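Local coordinates for kelch-like protein 7 (Homo sapiens, PDB 3II7) that serves as the substrate-specific adapter of a BTB-CUL3-RBX1 E3 ubiquitin ligase complex, its six-bladed Kelch propeller forming the part described here, at residues S94-A99 against C141-V146; M136-C141 against L168-V173; N149-V154 against Y174-E179; E189-H194 against I203-G208; T240-A245 against T287-C292. All blocks are in the same frame, centred on the assembly; numbering follows the deposited sequence.

Interaction 1: S94-A99 against C141-V146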
# COMPACT_ATOMS: atom_id res chain seq x y z
N SER A 94 6.61 -4.54 7.63
CA SER A 94 5.63 -5.17 6.69
C SER A 94 4.18 -4.97 7.16
O SER A 94 3.29 -5.78 6.86
CB SER A 94 5.99 -6.66 6.48
OG SER A 94 7.34 -6.77 5.98
N LEU A 95 3.97 -3.90 7.91
CA LEU A 95 2.62 -3.45 8.30
C LEU A 95 1.98 -2.74 7.10
O LEU A 95 2.66 -2.40 6.13
CB LEU A 95 2.71 -2.51 9.50
CG LEU A 95 3.20 -1.07 9.31
CD1 LEU A 95 3.20 -0.38 10.66
CD2 LEU A 95 4.57 -0.99 8.64
N ALA A 96 0.67 -2.55 7.16
CA ALA A 96 -0.06 -1.81 6.17
C ALA A 96 -0.68 -0.59 6.85
O ALA A 96 -0.85 -0.57 8.07
CB ALA A 96 -1.13 -2.67 5.52
N ALA A 97 -0.98 0.42 6.06
CA ALA A 97 -1.57 1.65 6.59
C ALA A 97 -2.53 2.27 5.62
O ALA A 97 -2.36 2.17 4.39
CB ALA A 97 -0.46 2.67 6.99
N CYS A 98 -3.54 2.97 6.17
CA CYS A 98 -4.46 3.76 5.39
C CYS A 98 -5.06 4.85 6.27
O CYS A 98 -4.82 4.86 7.48
CB CYS A 98 -5.51 2.89 4.70
SG CYS A 98 -6.76 2.26 5.80
N ALA A 99 -5.84 5.77 5.69
CA ALA A 99 -6.45 6.84 6.47
C ALA A 99 -7.95 6.86 6.25
O ALA A 99 -8.44 6.62 5.13
CB ALA A 99 -5.87 8.18 6.06
N CYS A 141 1.27 -10.15 7.59
CA CYS A 141 2.35 -9.25 7.11
C CYS A 141 2.24 -9.13 5.59
O CYS A 141 1.84 -10.10 4.94
CB CYS A 141 3.73 -9.86 7.39
SG CYS A 141 4.23 -9.89 9.08
N SER A 142 2.67 -8.01 5.03
CA SER A 142 2.80 -7.85 3.58
C SER A 142 1.46 -7.92 2.90
O SER A 142 1.37 -8.25 1.73
CB SER A 142 3.75 -8.90 3.00
OG SER A 142 5.02 -8.83 3.61
N HIS A 143 0.43 -7.61 3.66
CA HIS A 143 -0.93 -7.50 3.17
C HIS A 143 -1.21 -6.12 2.62
O HIS A 143 -0.49 -5.16 2.87
CB HIS A 143 -1.92 -7.77 4.33
CG HIS A 143 -1.69 -6.90 5.53
ND1 HIS A 143 -0.51 -6.93 6.25
CD2 HIS A 143 -2.48 -5.98 6.15
CE1 HIS A 143 -0.58 -6.05 7.23
NE2 HIS A 143 -1.77 -5.49 7.22
N GLY A 144 -2.29 -6.02 1.87
CA GLY A 144 -2.84 -4.70 1.48
C GLY A 144 -3.90 -4.20 2.44
O GLY A 144 -4.64 -5.01 3.06
N MET A 145 -3.99 -2.87 2.58
CA MET A 145 -5.06 -2.25 3.34
C MET A 145 -5.51 -1.00 2.65
O MET A 145 -4.65 -0.16 2.26
CB MET A 145 -4.65 -1.92 4.77
CG MET A 145 -5.84 -1.52 5.68
SD MET A 145 -5.55 -1.54 7.50
CE MET A 145 -4.25 -0.31 7.53
N VAL A 146 -6.81 -0.86 2.44
CA VAL A 146 -7.35 0.30 1.73
C VAL A 146 -8.64 0.79 2.36
O VAL A 146 -9.43 -0.00 2.88
CB VAL A 146 -7.57 -0.03 0.23
CG1 VAL A 146 -8.65 -1.07 0.05
CG2 VAL A 146 -7.87 1.22 -0.59
O HOH W 1 1.86 -4.67 4.18
O HOH W 2 6.61 -7.04 2.62
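M145 reaches across to A96 and C98 between two strands that run side by side with only 6° between their directions. Its CB lies 3.7 Å from CB of A96. CG, anti to the backbone N (chi1 -169°), then passes 3.9 Å from SG of C98. SD packs against I152 of the adjoining strand, and the bend at chi3 (61°) turns CE onto the other strand's backbone, where it presses on CA of A97 at a tight 3.5 Å. Beside it, CB of A96 sits over one face of the H143 imidazole, 3.7 Å from the ring centroid, in a CH-pi contact; NE2 of that ring is hydrogen-bonded to OG of S107. At the S94 end, N of S142 gives a nearly straight hydrogen bond to O of S94 (3.0 Å), meeting a lone pair in the carbonyl plane. A water hydrogen-bonded to OG of S142 at 2.6 Å also has a weak bond to OG of S94. The segments belong to the innermost strands of successive propeller blades. One direct backbone bond, between S94 and S142, followed by methyl, sulphur and ring contacts, implies that these blades are joined by side-chain packing, not continuous sheet pairing.

Interaction 2: M136-C141 against L168-V173. With EDO (1,2-ethanediol), chain T.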
# COMPACT_ATOMS: atom_id res chain seq x y z
N MET A 136 -7.28 -7.45 14.12
CA MET A 136 -7.76 -8.24 12.98
C MET A 136 -8.08 -9.66 13.40
O MET A 136 -7.55 -10.19 14.38
CB MET A 136 -6.73 -8.29 11.84
CG MET A 136 -6.42 -6.97 11.23
SD MET A 136 -5.23 -7.03 9.88
CE MET A 136 -3.72 -7.62 10.73
N LEU A 137 -8.95 -10.27 12.61
CA LEU A 137 -9.35 -11.68 12.81
C LEU A 137 -8.20 -12.66 12.49
O LEU A 137 -8.09 -13.73 13.13
CB LEU A 137 -10.58 -12.01 11.95
CG LEU A 137 -11.86 -11.21 12.33
CD1 LEU A 137 -12.94 -11.37 11.29
CD2 LEU A 137 -12.40 -11.68 13.68
N THR A 138 -7.35 -12.30 11.51
CA THR A 138 -6.18 -13.11 11.11
C THR A 138 -4.95 -12.23 11.09
O THR A 138 -4.96 -11.14 10.50
CB THR A 138 -6.38 -13.70 9.71
OG1 THR A 138 -7.59 -14.50 9.67
CG2 THR A 138 -5.15 -14.53 9.28
N GLN A 139 -3.91 -12.70 11.75
CA GLN A 139 -2.64 -12.03 11.75
C GLN A 139 -2.07 -12.03 10.33
O GLN A 139 -2.29 -12.99 9.57
CB GLN A 139 -1.67 -12.73 12.72
CG GLN A 139 -1.23 -14.11 12.26
CD GLN A 139 -0.83 -15.02 13.41
OE1 GLN A 139 -1.67 -15.58 14.07
NE2 GLN A 139 0.47 -15.16 13.64
N ARG A 140 -1.36 -10.98 9.98
CA ARG A 140 -0.81 -10.87 8.62
C ARG A 140 0.32 -9.84 8.48
O ARG A 140 0.33 -8.87 9.19
CB ARG A 140 -1.92 -10.57 7.59
CG ARG A 140 -2.78 -9.46 7.86
CD ARG A 140 -3.98 -9.44 6.89
NE ARG A 140 -5.21 -10.16 7.33
CZ ARG A 140 -6.01 -10.88 6.53
NH1 ARG A 140 -5.69 -11.12 5.27
NH2 ARG A 140 -7.11 -11.45 7.02
N CYS A 141 1.27 -10.15 7.59
CA CYS A 141 2.35 -9.25 7.11
C CYS A 141 2.24 -9.13 5.59
O CYS A 141 1.84 -10.10 4.94
CB CYS A 141 3.73 -9.86 7.39
SG CYS A 141 4.23 -9.89 9.08
N LEU A 168 -1.96 -15.76 2.29
CA LEU A 168 -3.39 -15.78 2.58
C LEU A 168 -4.25 -15.29 1.41
O LEU A 168 -3.83 -14.40 0.69
CB LEU A 168 -3.66 -14.88 3.75
CG LEU A 168 -2.93 -15.19 5.05
CD1 LEU A 168 -2.99 -13.95 6.02
CD2 LEU A 168 -3.57 -16.40 5.70
N ASN A 169 -5.46 -15.87 1.25
CA ASN A 169 -6.42 -15.24 0.37
C ASN A 169 -7.50 -14.48 1.15
O ASN A 169 -8.31 -13.74 0.56
CB ASN A 169 -7.01 -16.22 -0.65
CG ASN A 169 -7.82 -17.30 -0.01
OD1 ASN A 169 -7.82 -17.48 1.21
ND2 ASN A 169 -8.54 -18.05 -0.84
N SER A 170 -7.47 -14.58 2.47
CA SER A 170 -8.55 -14.02 3.25
C SER A 170 -8.62 -12.50 3.22
O SER A 170 -7.59 -11.79 3.05
CB SER A 170 -8.46 -14.52 4.67
OG SER A 170 -7.36 -13.99 5.31
N CYS A 171 -9.85 -12.02 3.36
CA CYS A 171 -10.18 -10.60 3.32
C CYS A 171 -11.08 -10.30 4.50
O CYS A 171 -11.97 -11.08 4.81
CB CYS A 171 -10.90 -10.30 2.00
SG CYS A 171 -11.55 -8.61 1.81
N GLU A 172 -10.84 -9.17 5.17
CA GLU A 172 -11.72 -8.74 6.24
C GLU A 172 -11.86 -7.24 6.21
O GLU A 172 -11.03 -6.54 5.61
CB GLU A 172 -11.24 -9.25 7.60
CG GLU A 172 -9.79 -8.98 7.93
CD GLU A 172 -9.38 -9.57 9.27
OE1 GLU A 172 -9.94 -9.14 10.29
OE2 GLU A 172 -8.51 -10.49 9.28
N VAL A 173 -12.94 -6.75 6.84
CA VAL A 173 -13.26 -5.30 6.80
C VAL A 173 -13.56 -4.78 8.20
O VAL A 173 -14.22 -5.46 9.00
CB VAL A 173 -14.39 -4.99 5.84
CG1 VAL A 173 -15.72 -5.68 6.24
CG2 VAL A 173 -14.60 -3.47 5.69
C1 EDO T . -7.06 -12.30 18.48
O1 EDO T . -6.68 -11.63 19.69
C2 EDO T . -7.49 -11.29 17.42
O2 EDO T . -8.07 -11.96 16.29
O HOH W 3 -9.38 -12.93 8.53
O HOH W 4 -7.59 -16.07 7.25
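E172 and R140 meet tip to tip from similar first torsions: each carries CG between its backbone N and carbonyl carbon (chi1 51° and 52°). The glutamate chain runs on extended, whereas the arginine bends at chi3. OE2 of E172 takes the salt bridge from NH2 of R140 at 2.8 Å on its anti lone pair, with carboxylate and guanidinium planes 80° apart. The syn lone pairs face the loop backbone, OE1 accepting from N of L137 (2.8 Å) and OE2 from N of T138 (3.1 Å). This is a between-blade connection of the Kelch propeller: loop 136-141 leads from the outermost strand of one blade to the innermost strand of the next, and E172 holds it from that next blade's third strand. An alanine here would probably leave the amides of L137 and T138 without their acceptor and the charge of R140 without its mate. The guanidinium has further anchors, since NH1 donates to O of S170 at 3.0 Å, from above the carbonyl plane, and also to O of G156. CD1 of L168 lies over one guanidinium face and touches CB of R140 at 3.9 Å. A water bridges OG1 of T138 and OE2 of E172, lying 2.7 Å from that carboxylate oxygen.

Interaction 3: N149-V154 against Y174-E179. With EDO (1,2-ethanediol), chain S.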
# COMPACT_ATOMS: atom_id res chain seq x y z
N ASN A 149 -15.23 4.03 1.10
CA ASN A 149 -16.53 4.49 1.66
C ASN A 149 -16.58 4.48 3.20
O ASN A 149 -17.61 4.14 3.79
CB ASN A 149 -17.71 3.64 1.13
CG ASN A 149 -17.79 3.57 -0.38
OD1 ASN A 149 -17.76 4.59 -1.06
ND2 ASN A 149 -17.92 2.36 -0.90
N GLY A 150 -15.47 4.82 3.85
CA GLY A 150 -15.44 4.87 5.31
C GLY A 150 -15.05 3.57 6.01
O GLY A 150 -14.84 3.58 7.20
N LEU A 151 -14.95 2.46 5.25
CA LEU A 151 -14.58 1.15 5.79
C LEU A 151 -13.15 0.86 5.42
O LEU A 151 -12.63 1.39 4.43
CB LEU A 151 -15.50 0.05 5.23
CG LEU A 151 -17.01 0.21 5.51
CD1 LEU A 151 -17.85 -1.00 5.04
CD2 LEU A 151 -17.24 0.48 6.98
N ILE A 152 -12.51 0.02 6.20
CA ILE A 152 -11.11 -0.30 6.02
C ILE A 152 -10.99 -1.78 5.71
O ILE A 152 -11.33 -2.62 6.53
CB ILE A 152 -10.33 0.04 7.28
CG1 ILE A 152 -10.45 1.56 7.54
CG2 ILE A 152 -8.83 -0.41 7.18
CD1 ILE A 152 -9.71 2.04 8.69
N TYR A 153 -10.49 -2.07 4.52
CA TYR A 153 -10.40 -3.43 4.00
C TYR A 153 -8.96 -3.90 4.04
O TYR A 153 -8.03 -3.18 3.64
CB TYR A 153 -10.87 -3.52 2.57
CG TYR A 153 -12.33 -3.23 2.39
CD1 TYR A 153 -13.26 -4.26 2.27
CD2 TYR A 153 -12.79 -1.93 2.36
CE1 TYR A 153 -14.61 -3.98 2.13
CE2 TYR A 153 -14.15 -1.65 2.21
CZ TYR A 153 -15.06 -2.70 2.09
OH TYR A 153 -16.40 -2.44 1.94
N VAL A 154 -8.78 -5.13 4.51
CA VAL A 154 -7.50 -5.80 4.46
C VAL A 154 -7.65 -7.10 3.64
O VAL A 154 -8.65 -7.77 3.77
CB VAL A 154 -7.06 -6.17 5.87
CG1 VAL A 154 -5.89 -7.09 5.82
CG2 VAL A 154 -6.72 -4.92 6.68
N TYR A 174 -13.01 -3.61 8.52
CA TYR A 174 -13.21 -2.96 9.78
C TYR A 174 -14.09 -1.73 9.57
O TYR A 174 -13.84 -0.93 8.67
CB TYR A 174 -11.89 -2.48 10.33
CG TYR A 174 -11.96 -1.68 11.62
CD1 TYR A 174 -12.12 -2.34 12.85
CD2 TYR A 174 -11.86 -0.29 11.62
CE1 TYR A 174 -12.14 -1.65 14.04
CE2 TYR A 174 -11.88 0.42 12.83
CZ TYR A 174 -12.04 -0.27 14.03
OH TYR A 174 -12.06 0.40 15.26
N ASP A 175 -15.14 -1.59 10.38
CA ASP A 175 -15.99 -0.44 10.32
C ASP A 175 -15.70 0.43 11.55
O ASP A 175 -15.98 0.02 12.67
CB ASP A 175 -17.46 -0.86 10.34
CG ASP A 175 -18.40 0.32 10.18
OD1 ASP A 175 -17.98 1.48 10.29
OD2 ASP A 175 -19.59 0.07 9.93
N PRO A 176 -15.12 1.62 11.34
CA PRO A 176 -14.82 2.45 12.51
C PRO A 176 -16.05 2.80 13.37
O PRO A 176 -15.90 3.10 14.55
CB PRO A 176 -14.21 3.71 11.89
CG PRO A 176 -13.62 3.24 10.62
CD PRO A 176 -14.58 2.21 10.10
N ALA A 177 -17.23 2.79 12.77
CA ALA A 177 -18.46 3.12 13.49
C ALA A 177 -18.80 2.05 14.51
O ALA A 177 -19.27 2.37 15.59
CB ALA A 177 -19.61 3.29 12.53
N THR A 178 -18.54 0.79 14.16
CA THR A 178 -18.90 -0.37 15.01
C THR A 178 -17.69 -0.94 15.76
O THR A 178 -17.85 -1.77 16.64
CB THR A 178 -19.49 -1.52 14.19
OG1 THR A 178 -18.49 -2.05 13.32
CG2 THR A 178 -20.75 -1.09 13.39
N GLU A 179 -16.49 -0.51 15.35
CA GLU A 179 -15.21 -1.07 15.83
C GLU A 179 -15.20 -2.59 15.76
O GLU A 179 -14.68 -3.29 16.65
CB GLU A 179 -14.86 -0.53 17.22
CG GLU A 179 -14.65 0.99 17.21
CD GLU A 179 -13.82 1.54 18.37
OE1 GLU A 179 -13.56 0.80 19.35
OE2 GLU A 179 -13.46 2.74 18.30
C1 EDO S . -18.17 5.23 9.26
O1 EDO S . -19.42 5.91 9.40
C2 EDO S . -18.35 4.05 8.32
O2 EDO S . -19.38 3.21 8.80
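OD1 of D175, whose carboxylate lies against L151, is gripped twice: the backbone N of A177 donates to it at 2.9 Å, and O2 of a bound 1,2-ethanediol, probably from the crystallisation liquor, donates at 2.7 Å. The bond from A177 closes an Asx turn and arrives from above the carboxylate plane, 51° out of it. CG of D175, anti to the backbone N (chi1 -176°), comes 3.4 Å from CD2 of L151, and the two side chains cross obliquely. An alanine here would probably leave the amide of A177 without its acceptor and open a gap beside the L151 methyl. Next to them, I152 and Y174 form an antiparallel hydrogen-bonded pair, N of I152 to O of Y174 at 3.0 Å and N of Y174 to O of I152 at 2.8 Å. Their CB atoms rise on the same face of the sheet, 4.3 Å apart, and the Y174 ring goes on to meet F120 edge-to-face. O of G150 rests 3.2 Å from CD of P176, where the chain turns. Two neighbouring antiparallel strands, here the second and third from the axis, followed by a tight turn to the outermost, are typical of a Kelch blade.

Interaction 4: E189-H194 against I203-G208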
# COMPACT_ATOMS: atom_id res chain seq x y z
N GLU A 189 -7.10 -15.65 -5.56
CA GLU A 189 -5.69 -15.97 -5.44
C GLU A 189 -5.20 -15.60 -4.04
O GLU A 189 -5.55 -14.53 -3.54
CB GLU A 189 -4.89 -15.15 -6.45
CG GLU A 189 -5.04 -15.58 -7.86
CD GLU A 189 -4.21 -16.83 -8.24
OE1 GLU A 189 -3.47 -17.36 -7.41
OE2 GLU A 189 -4.32 -17.25 -9.40
N ALA A 190 -4.37 -16.45 -3.43
CA ALA A 190 -3.60 -16.01 -2.28
C ALA A 190 -2.57 -14.98 -2.80
O ALA A 190 -2.01 -15.18 -3.87
CB ALA A 190 -2.90 -17.19 -1.61
N ARG A 191 -2.36 -13.89 -2.07
CA ARG A 191 -1.45 -12.80 -2.53
C ARG A 191 -0.82 -12.13 -1.35
O ARG A 191 -1.50 -11.87 -0.35
CB ARG A 191 -2.19 -11.67 -3.30
CG ARG A 191 -3.06 -12.09 -4.43
CD ARG A 191 -3.78 -10.90 -5.02
NE ARG A 191 -4.71 -11.38 -6.03
CZ ARG A 191 -4.42 -11.54 -7.32
NH1 ARG A 191 -3.24 -11.21 -7.83
NH2 ARG A 191 -5.33 -12.04 -8.13
N LYS A 192 0.46 -11.82 -1.49
CA LYS A 192 1.14 -10.83 -0.66
C LYS A 192 1.93 -9.92 -1.59
O LYS A 192 2.22 -10.26 -2.72
CB LYS A 192 2.07 -11.45 0.37
CG LYS A 192 3.33 -12.18 -0.20
CD LYS A 192 4.19 -12.71 0.93
CE LYS A 192 5.45 -13.36 0.44
NZ LYS A 192 6.45 -13.57 1.56
N ASN A 193 2.28 -8.74 -1.09
CA ASN A 193 2.99 -7.73 -1.87
C ASN A 193 2.27 -7.30 -3.15
O ASN A 193 2.90 -6.78 -4.08
CB ASN A 193 4.44 -8.20 -2.22
CG ASN A 193 5.28 -8.49 -1.00
OD1 ASN A 193 5.81 -9.60 -0.86
ND2 ASN A 193 5.38 -7.52 -0.10
N HIS A 194 0.95 -7.44 -3.14
CA HIS A 194 0.06 -7.05 -4.20
C HIS A 194 -0.33 -5.58 -4.03
O HIS A 194 -0.26 -5.02 -2.94
CB HIS A 194 -1.23 -7.90 -4.19
CG HIS A 194 -1.93 -7.97 -2.86
ND1 HIS A 194 -1.36 -8.55 -1.77
CD2 HIS A 194 -3.18 -7.59 -2.48
CE1 HIS A 194 -2.20 -8.49 -0.75
NE2 HIS A 194 -3.32 -7.93 -1.15
N ILE A 203 -12.65 -3.00 -5.30
CA ILE A 203 -11.29 -2.99 -4.78
C ILE A 203 -10.44 -3.99 -5.59
O ILE A 203 -10.68 -5.22 -5.52
CB ILE A 203 -11.24 -3.35 -3.29
CG1 ILE A 203 -12.03 -2.31 -2.46
CG2 ILE A 203 -9.80 -3.44 -2.82
CD1 ILE A 203 -12.18 -2.67 -0.94
N PHE A 204 -9.46 -3.48 -6.34
CA PHE A 204 -8.62 -4.29 -7.19
C PHE A 204 -7.39 -4.76 -6.44
O PHE A 204 -6.68 -3.94 -5.84
CB PHE A 204 -8.21 -3.49 -8.46
CG PHE A 204 -9.33 -3.26 -9.42
CD1 PHE A 204 -9.52 -4.11 -10.51
CD2 PHE A 204 -10.20 -2.18 -9.26
CE1 PHE A 204 -10.51 -3.90 -11.38
CE2 PHE A 204 -11.22 -1.98 -10.14
CZ PHE A 204 -11.37 -2.84 -11.22
N ALA A 205 -7.16 -6.07 -6.46
CA ALA A 205 -5.96 -6.66 -5.98
C ALA A 205 -5.11 -6.99 -7.20
O ALA A 205 -5.54 -7.77 -8.08
CB ALA A 205 -6.26 -7.92 -5.17
N VAL A 206 -3.89 -6.44 -7.24
CA VAL A 206 -3.08 -6.42 -8.45
C VAL A 206 -1.78 -7.17 -8.21
O VAL A 206 -0.95 -6.76 -7.40
CB VAL A 206 -2.76 -4.97 -8.90
CG1 VAL A 206 -1.96 -4.97 -10.21
CG2 VAL A 206 -4.05 -4.12 -9.01
N GLY A 207 -1.64 -8.31 -8.87
CA GLY A 207 -0.39 -9.03 -8.83
C GLY A 207 0.01 -9.48 -7.46
O GLY A 207 -0.82 -9.99 -6.68
N GLY A 208 1.29 -9.29 -7.17
CA GLY A 208 1.93 -9.77 -5.96
C GLY A 208 2.53 -11.14 -6.18
O GLY A 208 2.98 -11.46 -7.28
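R191 and H194 close over G207 and G208, the double glycine that is a hallmark of the Kelch repeat, found here at the end of segment 203-208, which carries the second strand of a propeller blade. The polar part of the contact is one hydrogen bond: NH1 of R191 donates to O of G207 at 2.9 Å with an N-H...O angle of 159°, and the acceptor lies in the guanidinium plane. NH2 makes a salt bridge with E219 and a hydrogen bond with N217, so the group is fixed from more than one direction. Its two faces are covered as well, one by CB of E189 offset toward the rim, the opposite one by O of A205 over the centre.

Apolar contacts follow the arginine stem. The chain is extended from CG to NE, and its CD lies 3.9 Å from CB of A205. CB of R191 in turn sits over one face of the H194 ring, offset toward the rim, while CD2 of H194 approaches the same A205 methyl at 4.1 Å. The NE2 end of that ring makes a weak hydrogen bond to O of C155.

Backbone packing is the third kind. G207 has a positive phi (61°), which favours glycine; at G208 both the backbone angles and the packing exclude a CB, which would clash with O of K192 and with N of H194. Without one, the two chains close in until CA of G208 lies 3.7 Å from CA of H194 and 3.3 Å from O of K192.

Interaction 5: T240-A245 against T287-C292. With EDO (1,2-ethanediol), chain I; EDO (1,2-ethanediol), chain N; EDO (1,2-ethanediol), chain F.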
# COMPACT_ATOMS: atom_id res chain seq x y z
N THR A 240 6.41 -8.41 -6.75
CA THR A 240 5.87 -7.27 -6.00
C THR A 240 5.40 -6.19 -6.96
O THR A 240 5.91 -6.06 -8.09
CB THR A 240 6.89 -6.70 -4.98
OG1 THR A 240 7.87 -5.91 -5.68
CG2 THR A 240 7.57 -7.81 -4.18
N VAL A 241 4.40 -5.44 -6.54
CA VAL A 241 3.97 -4.29 -7.33
C VAL A 241 3.71 -3.10 -6.46
O VAL A 241 3.32 -3.20 -5.32
CB VAL A 241 2.74 -4.54 -8.19
CG1 VAL A 241 3.08 -5.43 -9.41
CG2 VAL A 241 1.64 -5.11 -7.37
N LYS A 242 4.02 -1.95 -7.03
CA LYS A 242 3.75 -0.66 -6.38
C LYS A 242 2.77 0.04 -7.28
O LYS A 242 3.11 0.41 -8.41
CB LYS A 242 5.03 0.14 -6.21
CG LYS A 242 6.06 -0.55 -5.32
CD LYS A 242 5.58 -0.67 -3.90
CE LYS A 242 6.55 -1.50 -3.06
NZ LYS A 242 6.48 -2.98 -3.32
N CYS A 243 1.53 0.19 -6.79
CA CYS A 243 0.33 0.50 -7.56
C CYS A 243 -0.44 1.66 -6.92
O CYS A 243 -0.53 1.69 -5.68
CB CYS A 243 -0.63 -0.71 -7.49
SG CYS A 243 -0.09 -2.23 -8.29
N ALA A 244 -1.09 2.48 -7.73
CA ALA A 244 -2.02 3.48 -7.23
C ALA A 244 -3.02 3.84 -8.31
O ALA A 244 -2.69 3.82 -9.48
CB ALA A 244 -1.26 4.76 -6.77
N ALA A 245 -4.24 4.20 -7.90
CA ALA A 245 -5.26 4.58 -8.84
C ALA A 245 -5.56 6.07 -8.75
O ALA A 245 -5.62 6.65 -7.63
CB ALA A 245 -6.56 3.77 -8.58
N THR A 287 12.42 -0.45 -6.28
CA THR A 287 11.28 -1.36 -6.28
C THR A 287 10.66 -1.52 -4.90
O THR A 287 9.50 -1.88 -4.79
CB THR A 287 11.66 -2.76 -6.88
OG1 THR A 287 12.64 -3.39 -6.07
CG2 THR A 287 12.21 -2.62 -8.32
N SER A 288 11.43 -1.24 -3.85
CA SER A 288 10.90 -1.31 -2.49
C SER A 288 10.43 0.05 -1.94
O SER A 288 10.40 0.26 -0.74
CB SER A 288 11.96 -1.90 -1.58
OG SER A 288 13.11 -1.09 -1.58
N CYS A 289 10.06 0.95 -2.82
CA CYS A 289 9.62 2.26 -2.44
C CYS A 289 8.26 2.20 -1.76
O CYS A 289 7.53 1.21 -1.85
CB CYS A 289 9.50 3.16 -3.68
SG CYS A 289 8.31 2.60 -4.90
N LEU A 290 7.95 3.26 -1.04
CA LEU A 290 6.61 3.53 -0.55
C LEU A 290 5.86 4.34 -1.61
O LEU A 290 6.47 5.14 -2.35
CB LEU A 290 6.70 4.29 0.78
CG LEU A 290 7.51 3.57 1.85
CD1 LEU A 290 7.65 4.49 3.06
CD2 LEU A 290 6.80 2.27 2.20
N ILE A 291 4.57 4.09 -1.71
CA ILE A 291 3.74 4.75 -2.73
C ILE A 291 2.38 5.16 -2.14
O ILE A 291 1.77 4.41 -1.34
CB ILE A 291 3.53 3.79 -3.95
CG1 ILE A 291 2.77 4.53 -5.09
CG2 ILE A 291 2.87 2.47 -3.52
CD1 ILE A 291 2.76 3.75 -6.44
N CYS A 292 1.90 6.35 -2.51
CA CYS A 292 0.58 6.79 -2.13
C CYS A 292 0.10 7.86 -3.09
O CYS A 292 0.90 8.47 -3.81
CB CYS A 292 0.53 7.29 -0.67
SG CYS A 292 1.47 8.76 -0.35
C1 EDO I . 11.54 -5.45 -3.05
O1 EDO I . 12.32 -4.72 -3.99
C2 EDO I . 10.16 -5.72 -3.64
O2 EDO I . 9.38 -4.50 -3.83
C1 EDO N . 16.02 -2.24 -5.21
O1 EDO N . 15.16 -1.96 -6.31
C2 EDO N . 15.83 -1.15 -4.19
O2 EDO N . 14.47 -1.20 -3.74
C1 EDO F . -7.25 4.13 -4.40
O1 EDO F . -7.19 3.20 -3.27
C2 EDO F . -5.95 4.90 -4.57
O2 EDO F . -4.87 4.09 -5.07
O HOH W 5 7.56 -3.46 -6.06
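K242 and I291 face each other from two strands that run almost parallel, 9° apart in direction, with their axes 6.9 Å from each other at closest approach. They are the innermost strands of neighbouring propeller blades, and strand 290-295 carries the ring closure of the Kelch fold: coming from the C-terminal end of the chain, it pairs with strand 13-18 from the N-terminal end and so completes that blade. Side chains reach across, largely onto the opposite backbone. CG1 of I291 is anti to the backbone N, and CD1 beyond it lies over the K242-C243 peptide, 3.8 Å from C of K242; the same methyl is 4.2 Å from CB of A244.

K242 is modelled in two conformers. In the one described, CG lies 3.9 Å from SG of C289. The chain bends at chi2 (-66°), which places CD, and again at chi4, which places NZ; between the bends CE comes 3.1 Å from O of C289. NZ donates to a water at 3.0 Å, and that water donates to O of T287, so the ammonium reaches the opposite loop through solvent. A 1,2-ethanediol molecule, probably from the crystallisation liquor, lies between T240 and T287, its O2 donating to O of T287.

Two more diols bind backbone amides of the segments. One receives N of T287 on its O1 at 3.1 Å and N of S288 on its O2. The other accepts on its O2 from N of A245, a nearly straight bond of 2.9 Å.

From the N terminus, interaction 1 closes a loop of 41 residues that sets two innermost strands side by side. Interaction 2, enclosing 26 residues, starts before that loop ends, shares C141 with it and so crosses it; interaction 3, enclosing 19, in turn crosses interaction 2, and O of E172 pairs with N of V154. Interaction 4 closes an eight-residue span inside one blade, joining the loop that enters it to its second strand, and interaction 5 spans 41 residues to reach the last strand. N193 links interactions 1, 4 and 5. Interactions 1 and 5 tie neighbouring blades, 2 ties the connecting loop to the next blade, and 3 and 4 act within a blade.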